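Local coordinates for protein phosphoribosylformylglycinamidine synthase 2 (Thermus thermophilus, PDB 3VIU) that belongs to the AIR synthase-related (PurM-like) proteins, repeats an N- and C-terminal domain pair within one chain, and holds ADP and a magnesium ion, at residues A[20-25]-A[354-359]; A[574-579]-A[589-594]; A[556-561]-A[614-619]. All coordinates share one frame; numbering follows the deposited sequence.

Contact 1 comes first along the chain and joins the N-terminal helical region to strand 350-356, outermost in the sheet of the first C-terminal domain. Contacts 2 and 3 belong to the second C-terminal domain, whose seven-stranded sheet repeats the same strand order. Contact 3 brings together the two approaches to that sheet, before strands 563-567 and 618-620; in the intervening chain, contact 2 joins the start of helix 578-584 to the loop after it. Contacts 2 and 3 lie about 28 Å apart between centres, contact 1 about 52 and 63 Å from them. Contact 1 thus ties the N-terminal region to the first copy; contacts 2 and 3 are internal to the second.

Contact 1 (A[20-25]-A[354-359]); sequences QRLGRE and EVPTEA
The C-terminal end of helix 12-22, in the linker region, rests on the place where outer strand 350-356 turns into helix 357-361. The tight part is apolar. L22 has CG anti to its carbonyl carbon; chi2 (-177°) sets CD1 anti to CA and leaves the other branch, CD2, turned to P356. L22 CD2 comes within 3.3 Å of P356 CD and 4.0 Å of V355 CB. P356 sits at the N-cap of helix 357-361, where its ring fixes phi and offers CD and CG as an apolar edge, and A359, one turn on, is small enough to let R21 CB approach its CB at 4.0 Å. G23 ends the first helix with a positive phi, a conformation glycine adopts easily.

The looser ends are held by arginines, R21 beside A359 and the exposed R24 beside E354. R21 bends at chi2 (-78°) and brings NH1, edge first, to 3.2 Å from A359 CA, while its NH2 bonds to the carbonyl of E362. R24 instead runs extended from CG to NE, and its NH2 donates to E354 O over 3.3 Å with an N-H...O angle of 154°, arriving above the carbonyl plane. The same NH2 forms a salt bridge with E30, whose OE1 also accepts from E354 N. One carboxylate thus engages both the arginine and the strand backbone, an environment that would probably keep E30 ionised.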
loop_
_atom_site.group_PDB
_atom_site.type_symbol
_atom_site.label_atom_id
_atom_site.label_comp_id
_atom_site.label_asym_id
_atom_site.label_seq_id
_atom_site.Cartn_x
_atom_site.Cartn_y
_atom_site.Cartn_z
ATOM N N GLN A 20 36.379 -8.939 -6.342
ATOM C CA GLN A 20 36.814 -9.851 -5.293
ATOM C C GLN A 20 35.772 -10.930 -5.000
ATOM O O GLN A 20 36.042 -11.881 -4.272
ATOM C CB GLN A 20 37.176 -9.074 -4.020
ATOM C CG GLN A 20 36.126 -8.085 -3.541
ATOM C CD GLN A 20 36.653 -7.154 -2.451
ATOM O OE1 GLN A 20 37.604 -6.397 -2.668
ATOM N NE2 GLN A 20 36.034 -7.208 -1.273
ATOM N N ARG A 21 34.582 -10.787 -5.572
ATOM C CA ARG A 21 33.529 -11.782 -5.390
ATOM C C ARG A 21 33.596 -12.743 -6.574
ATOM O O ARG A 21 33.139 -13.881 -6.486
ATOM C CB ARG A 21 32.145 -11.133 -5.372
ATOM C CG ARG A 21 31.898 -10.122 -4.264
ATOM C CD ARG A 21 31.618 -10.761 -2.913
ATOM N NE ARG A 21 30.751 -9.887 -2.129
ATOM C CZ ARG A 21 29.467 -9.675 -2.408
ATOM N NH1 ARG A 21 28.905 -10.283 -3.441
ATOM N NH2 ARG A 21 28.750 -8.832 -1.676
ATOM N N LEU A 22 34.153 -12.268 -7.687
ATOM C CA LEU A 22 34.283 -13.076 -8.896
ATOM C C LEU A 22 35.695 -13.632 -9.047
ATOM O O LEU A 22 35.931 -14.523 -9.860
ATOM C CB LEU A 22 33.963 -12.246 -10.145
ATOM C CG LEU A 22 32.616 -11.543 -10.300
ATOM C CD1 LEU A 22 32.572 -10.868 -11.658
ATOM C CD2 LEU A 22 31.481 -12.537 -10.168
ATOM N N GLY A 23 36.634 -13.098 -8.270
ATOM C CA GLY A 23 38.009 -13.551 -8.372
ATOM C C GLY A 23 38.566 -13.167 -9.732
ATOM O O GLY A 23 39.573 -13.713 -10.184
ATOM N N ARG A 24 37.887 -12.226 -10.382
ATOM C CA ARG A 24 38.270 -11.728 -11.701
ATOM C C ARG A 24 37.381 -10.533 -12.044
ATOM O O ARG A 24 36.437 -10.226 -11.314
ATOM C CB ARG A 24 38.074 -12.813 -12.764
ATOM C CG ARG A 24 36.613 -13.077 -13.107
ATOM C CD ARG A 24 36.460 -14.037 -14.277
ATOM N NE ARG A 24 35.102 -14.015 -14.815
ATOM C CZ ARG A 24 34.024 -14.403 -14.144
ATOM N NH1 ARG A 24 34.142 -14.849 -12.898
ATOM N NH2 ARG A 24 32.826 -14.337 -14.715
ATOM N N GLU A 25 37.684 -9.863 -13.153
ATOM C CA GLU A 25 36.888 -8.723 -13.589
ATOM C C GLU A 25 35.759 -9.184 -14.501
ATOM O O GLU A 25 35.961 -10.006 -15.391
ATOM C CB GLU A 25 37.755 -7.707 -14.332
ATOM C CG GLU A 25 38.711 -6.945 -13.437
ATOM C CD GLU A 25 39.473 -5.881 -14.193
ATOM O OE1 GLU A 25 40.201 -6.241 -15.145
ATOM O OE2 GLU A 25 39.341 -4.689 -13.837
ATOM N N GLU A 354 28.660 -15.613 -16.325
ATOM C CA GLU A 354 28.620 -16.656 -15.320
ATOM C C GLU A 354 29.093 -16.059 -14.012
ATOM O O GLU A 354 30.276 -16.113 -13.674
ATOM C CB GLU A 354 29.520 -17.823 -15.731
ATOM C CG GLU A 354 29.708 -18.867 -14.648
ATOM C CD GLU A 354 30.329 -20.140 -15.171
ATOM O OE1 GLU A 354 29.602 -20.943 -15.799
ATOM O OE2 GLU A 354 31.547 -20.330 -14.958
ATOM N N VAL A 355 28.160 -15.475 -13.274
ATOM C CA VAL A 355 28.507 -14.857 -12.013
ATOM C C VAL A 355 27.859 -15.632 -10.884
ATOM O O VAL A 355 26.778 -16.197 -11.050
ATOM C CB VAL A 355 28.034 -13.396 -11.983
ATOM C CG1 VAL A 355 28.405 -12.715 -13.294
ATOM C CG2 VAL A 355 26.546 -13.331 -11.760
ATOM N N PRO A 356 28.530 -15.702 -9.726
ATOM C CA PRO A 356 27.952 -16.435 -8.597
ATOM C C PRO A 356 26.621 -15.803 -8.181
ATOM O O PRO A 356 26.486 -14.580 -8.173
ATOM C CB PRO A 356 29.029 -16.306 -7.519
ATOM C CG PRO A 356 30.292 -16.250 -8.323
ATOM C CD PRO A 356 29.924 -15.315 -9.450
ATOM N N THR A 357 25.645 -16.646 -7.851
ATOM C CA THR A 357 24.327 -16.181 -7.435
ATOM C C THR A 357 24.424 -15.247 -6.230
ATOM O O THR A 357 23.851 -14.157 -6.237
ATOM C CB THR A 357 23.409 -17.368 -7.075
ATOM O OG1 THR A 357 24.004 -18.126 -6.015
ATOM C CG2 THR A 357 23.210 -18.271 -8.279
ATOM N N GLU A 358 25.155 -15.668 -5.203
ATOM C CA GLU A 358 25.316 -14.849 -4.001
ATOM C C GLU A 358 25.825 -13.447 -4.323
ATOM O O GLU A 358 25.357 -12.459 -3.760
ATOM C CB GLU A 358 26.294 -15.500 -3.026
ATOM C CG GLU A 358 26.426 -14.719 -1.730
ATOM C CD GLU A 358 27.624 -15.130 -0.908
ATOM O OE1 GLU A 358 28.764 -14.848 -1.336
ATOM O OE2 GLU A 358 27.426 -15.735 0.165
ATOM N N ALA A 359 26.795 -13.371 -5.227
ATOM C CA ALA A 359 27.380 -12.096 -5.612
ATOM C C ALA A 359 26.334 -11.150 -6.181
ATOM O O ALA A 359 26.417 -9.930 -6.007
ATOM C CB ALA A 359 28.491 -12.322 -6.642
#

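Contact 2 (A[574-579]-A[589-594]); sequences LGASEV and GHPPRL
A type II beta turn, L574 to S577, leads straight into the N-cap of helix 578-584 and lies against the proline-rich loop that follows that helix. Backbone meets backbone at its centre. G575 CA sends a C-H toward H590 O, 3.2 Å away with an angle of 148° at the hydrogen. Glycine is the residue for this place, since a beta carbon on G575 would collide with that same oxygen. G589, opposite G575, has backbone angles at which a beta carbon would jam against the preceding carbonyl. A576 takes the positive-phi corner of the turn (59°) with merely a methyl group to accommodate.

P591 can be traced around its ring. CB leaves the backbone pointing away from the turn, yet the ring folds back so that CG reaches A576 CB at 4.2 Å, a loose apolar touch. CD, bonded to the backbone nitrogen, lies 3.7 Å above the plane of the H590 imidazole, offset toward its rim. H590 can present that face because its CG is anti to the backbone N (chi1 -165°); its ring also meets H457, with the planes roughly perpendicular. Y453 packs against A576, P591 and P592, joining turn and loop to helix 451-456. P592 follows, its CD 3.9 Å from G575 O, and its own carbonyl accepts from H464.

Serine suits the N-cap because its short hydroxyl serves two sites: S577 OG accepts from L580 N in the first turn of the helix and donates to L574 O at 2.7 Å. L574 O is therefore held twice, the second time by S577 N at 3.1 Å.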
loop_
_atom_site.group_PDB
_atom_site.type_symbol
_atom_site.label_atom_id
_atom_site.label_comp_id
_atom_site.label_asym_id
_atom_site.label_seq_id
_atom_site.Cartn_x
_atom_site.Cartn_y
_atom_site.Cartn_z
ATOM N N LEU A 574 -4.273 21.047 17.255
ATOM C CA LEU A 574 -4.216 21.770 15.990
ATOM C C LEU A 574 -2.924 21.610 15.193
ATOM O O LEU A 574 -2.891 21.932 14.006
ATOM C CB LEU A 574 -4.465 23.261 16.245
ATOM C CG LEU A 574 -5.742 23.559 17.035
ATOM C CD1 LEU A 574 -5.768 25.011 17.469
ATOM C CD2 LEU A 574 -6.946 23.215 16.180
ATOM N N GLY A 575 -1.867 21.126 15.843
ATOM C CA GLY A 575 -0.593 20.953 15.170
ATOM C C GLY A 575 -0.640 20.056 13.948
ATOM O O GLY A 575 -1.114 18.929 14.020
ATOM N N ALA A 576 -0.148 20.560 12.819
ATOM C CA ALA A 576 -0.117 19.798 11.574
ATOM C C ALA A 576 -1.513 19.358 11.146
ATOM O O ALA A 576 -1.661 18.397 10.402
ATOM C CB ALA A 576 0.784 18.574 11.743
ATOM N N SER A 577 -2.540 20.066 11.597
ATOM C CA SER A 577 -3.899 19.673 11.259
ATOM C C SER A 577 -4.411 20.296 9.982
ATOM O O SER A 577 -3.782 21.194 9.402
ATOM C CB SER A 577 -4.853 20.046 12.382
ATOM O OG SER A 577 -5.030 21.453 12.433
ATOM N N GLU A 578 -5.575 19.806 9.556
ATOM C CA GLU A 578 -6.243 20.308 8.368
ATOM C C GLU A 578 -6.742 21.725 8.641
ATOM O O GLU A 578 -6.506 22.637 7.863
ATOM C CB GLU A 578 -7.445 19.426 8.010
ATOM C CG GLU A 578 -7.121 18.146 7.280
ATOM C CD GLU A 578 -6.388 18.395 5.971
ATOM O OE1 GLU A 578 -6.635 19.447 5.329
ATOM O OE2 GLU A 578 -5.572 17.527 5.585
ATOM N N VAL A 579 -7.435 21.904 9.759
ATOM C CA VAL A 579 -7.978 23.207 10.085
ATOM C C VAL A 579 -6.887 24.260 10.205
ATOM O O VAL A 579 -7.117 25.423 9.888
ATOM C CB VAL A 579 -8.815 23.172 11.396
ATOM C CG1 VAL A 579 -7.890 23.158 12.615
ATOM C CG2 VAL A 579 -9.764 24.370 11.434
ATOM N N GLY A 589 3.835 23.050 14.084
ATOM C CA GLY A 589 3.347 22.567 15.361
ATOM C C GLY A 589 3.553 21.073 15.505
ATOM O O GLY A 589 3.868 20.395 14.536
ATOM N N HIS A 590 3.379 20.557 16.716
ATOM C CA HIS A 590 3.549 19.133 16.959
ATOM C C HIS A 590 2.320 18.358 16.491
ATOM O O HIS A 590 1.197 18.800 16.687
ATOM C CB HIS A 590 3.762 18.870 18.452
ATOM C CG HIS A 590 4.293 17.500 18.756
ATOM N ND1 HIS A 590 5.639 17.200 18.734
ATOM C CD2 HIS A 590 3.656 16.341 19.054
ATOM C CE1 HIS A 590 5.808 15.917 19.005
ATOM N NE2 HIS A 590 4.620 15.374 19.202
ATOM N N PRO A 591 2.525 17.206 15.829
ATOM C CA PRO A 591 1.397 16.392 15.361
ATOM C C PRO A 591 0.696 15.836 16.603
ATOM O O PRO A 591 1.275 15.821 17.678
ATOM C CB PRO A 591 2.079 15.297 14.547
ATOM C CG PRO A 591 3.270 15.985 14.009
ATOM C CD PRO A 591 3.777 16.759 15.201
ATOM N N PRO A 592 -0.548 15.365 16.473
ATOM C CA PRO A 592 -1.239 14.835 17.655
ATOM C C PRO A 592 -0.482 13.714 18.373
ATOM O O PRO A 592 0.061 12.809 17.737
ATOM C CB PRO A 592 -2.573 14.345 17.087
ATOM C CG PRO A 592 -2.791 15.237 15.917
ATOM C CD PRO A 592 -1.417 15.302 15.288
ATOM N N ARG A 593 -0.442 13.775 19.700
ATOM C CA ARG A 593 0.223 12.724 20.458
ATOM C C ARG A 593 -0.540 11.428 20.191
ATOM O O ARG A 593 -1.738 11.443 19.916
ATOM C CB ARG A 593 0.190 13.008 21.961
ATOM C CG ARG A 593 1.039 14.163 22.449
ATOM C CD ARG A 593 1.173 14.074 23.967
ATOM N NE ARG A 593 0.760 15.289 24.672
ATOM C CZ ARG A 593 -0.468 15.811 24.641
ATOM N NH1 ARG A 593 -1.436 15.235 23.931
ATOM N NH2 ARG A 593 -0.732 16.912 25.337
ATOM N N LEU A 594 0.160 10.307 20.282
ATOM C CA LEU A 594 -0.449 9.011 20.050
ATOM C C LEU A 594 -0.085 8.050 21.179
ATOM O O LEU A 594 1.081 7.690 21.360
ATOM C CB LEU A 594 0.018 8.461 18.702
ATOM C CG LEU A 594 -0.339 7.030 18.294
ATOM C CD1 LEU A 594 -1.838 6.771 18.436
ATOM C CD2 LEU A 594 0.104 6.821 16.851
#

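Contact 3 (A[556-561]-A[614-619]); sequences GFRRPG and LTRTAH
T615 OG1 is the best-held polar atom here, with two bonds. It accepts a weak one from T617 N, 3.3 Å away and nearly straight at 164°, in the residue-to-residue-plus-two pattern of an ST turn, and it is also bonded to T664 O of the neighbouring strand 661-665. Threonine suits the position because its hydroxyl can accept along the chain while donating across it. This is the entrance to strand 618-620, an outer strand of the mixed sheet in a PurM-like C-terminal domain. The facing loop 556-561 leads into strand 563-567 of the same sheet, and E554, just before that loop, bonds through its backbone to R616 and A618.

Three arginines then crowd together. R616 starts from the crowded chi1 position and runs extended to NE, so that its CD lies over one face of the R558 guanidinium. R558 NH1 lies 2.5 Å from R616 O. The two guanidinium groups stack with centres 4.5 Å apart and planes at 23°, R558 NH2 standing 4.1 Å from R616 NH1. R559, bent at chi3, comes in at about a right angle instead; its group is nearly coplanar with that of R616, edge to edge, and R559 NE and R616 NH2, both donors, are 3.4 Å apart. Such like charges would repel. Arginine tolerates the approach because its charge is spread over a flat group with stackable faces, and a long, weak ion pair of R558 with E554 may offset a little of it. All three arginines also touch a crystal neighbour, so their poses may partly reflect the lattice.

Three residues before D620 of the magnesium site, T617 has OG1 anti to its backbone N (chi1 157°), which leaves OG1 3.5 Å from G556 O.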
loop_
_atom_site.group_PDB
_atom_site.type_symbol
_atom_site.label_atom_id
_atom_site.label_comp_id
_atom_site.label_asym_id
_atom_site.label_seq_id
_atom_site.Cartn_x
_atom_site.Cartn_y
_atom_site.Cartn_z
ATOM N N GLY A 556 -21.949 4.955 7.619
ATOM C CA GLY A 556 -23.166 5.727 7.450
ATOM C C GLY A 556 -24.293 5.571 8.457
ATOM O O GLY A 556 -24.633 4.451 8.858
ATOM N N PHE A 557 -24.870 6.691 8.885
ATOM C CA PHE A 557 -26.000 6.615 9.797
ATOM C C PHE A 557 -27.074 5.931 8.964
ATOM O O PHE A 557 -27.394 6.384 7.868
ATOM C CB PHE A 557 -26.476 8.006 10.224
ATOM C CG PHE A 557 -25.514 8.734 11.124
ATOM C CD1 PHE A 557 -24.859 8.065 12.155
ATOM C CD2 PHE A 557 -25.295 10.101 10.963
ATOM C CE1 PHE A 557 -24.002 8.744 13.013
ATOM C CE2 PHE A 557 -24.441 10.796 11.817
ATOM C CZ PHE A 557 -23.790 10.117 12.847
ATOM N N ARG A 558 -27.636 4.841 9.473
ATOM C CA ARG A 558 -28.627 4.118 8.701
ATOM C C ARG A 558 -30.080 4.331 9.064
ATOM O O ARG A 558 -30.966 4.095 8.240
ATOM C CB ARG A 558 -28.294 2.624 8.717
ATOM C CG ARG A 558 -27.615 2.168 7.430
ATOM C CD ARG A 558 -27.213 0.704 7.465
ATOM N NE ARG A 558 -26.081 0.469 8.353
ATOM C CZ ARG A 558 -25.455 -0.697 8.467
ATOM N NH1 ARG A 558 -24.433 -0.824 9.297
ATOM N NH2 ARG A 558 -25.853 -1.739 7.749
ATOM N N ARG A 559 -30.333 4.789 10.285
ATOM C CA ARG A 559 -31.702 5.005 10.729
ATOM C C ARG A 559 -31.784 6.032 11.844
ATOM O O ARG A 559 -30.837 6.212 12.610
ATOM C CB ARG A 559 -32.310 3.682 11.209
ATOM C CG ARG A 559 -31.334 2.819 12.007
ATOM C CD ARG A 559 -31.993 1.603 12.665
ATOM N NE ARG A 559 -32.629 0.699 11.709
ATOM C CZ ARG A 559 -33.906 0.773 11.335
ATOM N NH1 ARG A 559 -34.701 1.716 11.837
ATOM N NH2 ARG A 559 -34.396 -0.098 10.462
ATOM N N PRO A 560 -32.926 6.726 11.945
ATOM C CA PRO A 560 -33.120 7.737 12.989
ATOM C C PRO A 560 -33.391 7.099 14.356
ATOM O O PRO A 560 -33.859 5.962 14.428
ATOM C CB PRO A 560 -34.319 8.527 12.475
ATOM C CG PRO A 560 -35.120 7.473 11.761
ATOM C CD PRO A 560 -34.053 6.726 10.994
ATOM N N GLY A 561 -33.081 7.828 15.431
ATOM C CA GLY A 561 -33.335 7.321 16.770
ATOM C C GLY A 561 -32.238 6.520 17.442
ATOM O O GLY A 561 -32.388 6.100 18.587
ATOM N N LEU A 614 -23.723 -5.131 19.271
ATOM C CA LEU A 614 -24.186 -3.918 19.941
ATOM C C LEU A 614 -24.238 -2.726 18.991
ATOM O O LEU A 614 -25.017 -1.795 19.203
ATOM C CB LEU A 614 -23.273 -3.576 21.117
ATOM C CG LEU A 614 -23.394 -4.455 22.360
ATOM C CD1 LEU A 614 -22.221 -4.193 23.292
ATOM C CD2 LEU A 614 -24.716 -4.174 23.058
ATOM N N THR A 615 -23.413 -2.763 17.947
ATOM C CA THR A 615 -23.347 -1.678 16.972
ATOM C C THR A 615 -22.975 -2.172 15.579
ATOM O O THR A 615 -22.179 -3.098 15.433
ATOM C CB THR A 615 -22.288 -0.634 17.377
ATOM O OG1 THR A 615 -22.251 0.417 16.404
ATOM C CG2 THR A 615 -20.909 -1.283 17.443
ATOM N N ARG A 616 -23.547 -1.549 14.554
ATOM C CA ARG A 616 -23.224 -1.924 13.184
ATOM C C ARG A 616 -22.890 -0.668 12.389
ATOM O O ARG A 616 -22.849 -0.679 11.161
ATOM C CB ARG A 616 -24.382 -2.681 12.528
ATOM C CG ARG A 616 -25.644 -1.878 12.431
ATOM C CD ARG A 616 -26.667 -2.556 11.552
ATOM N NE ARG A 616 -27.904 -1.783 11.523
ATOM C CZ ARG A 616 -28.975 -2.107 10.808
ATOM N NH1 ARG A 616 -28.963 -3.197 10.051
ATOM N NH2 ARG A 616 -30.057 -1.342 10.858
ATOM N N THR A 617 -22.658 0.426 13.098
ATOM C CA THR A 617 -22.294 1.673 12.440
ATOM C C THR A 617 -21.244 2.396 13.284
ATOM O O THR A 617 -21.486 2.795 14.428
ATOM C CB THR A 617 -23.554 2.544 12.153
ATOM O OG1 THR A 617 -23.186 3.920 12.020
ATOM C CG2 THR A 617 -24.564 2.373 13.220
ATOM N N ALA A 618 -20.051 2.512 12.705
ATOM C CA ALA A 618 -18.911 3.134 13.364
ATOM C C ALA A 618 -18.067 3.913 12.360
ATOM O O ALA A 618 -18.088 3.644 11.162
ATOM C CB ALA A 618 -18.058 2.062 14.049
ATOM N N HIS A 619 -17.306 4.873 12.863
ATOM C CA HIS A 619 -16.476 5.699 12.001
ATOM C C HIS A 619 -15.440 6.335 12.906
ATOM O O HIS A 619 -15.800 6.890 13.941
ATOM C CB HIS A 619 -17.351 6.778 11.358
ATOM C CG HIS A 619 -16.648 7.595 10.326
ATOM N ND1 HIS A 619 -16.799 8.964 10.231
ATOM C CD2 HIS A 619 -15.785 7.241 9.345
ATOM C CE1 HIS A 619 -16.054 9.417 9.239
ATOM N NE2 HIS A 619 -15.429 8.392 8.684
#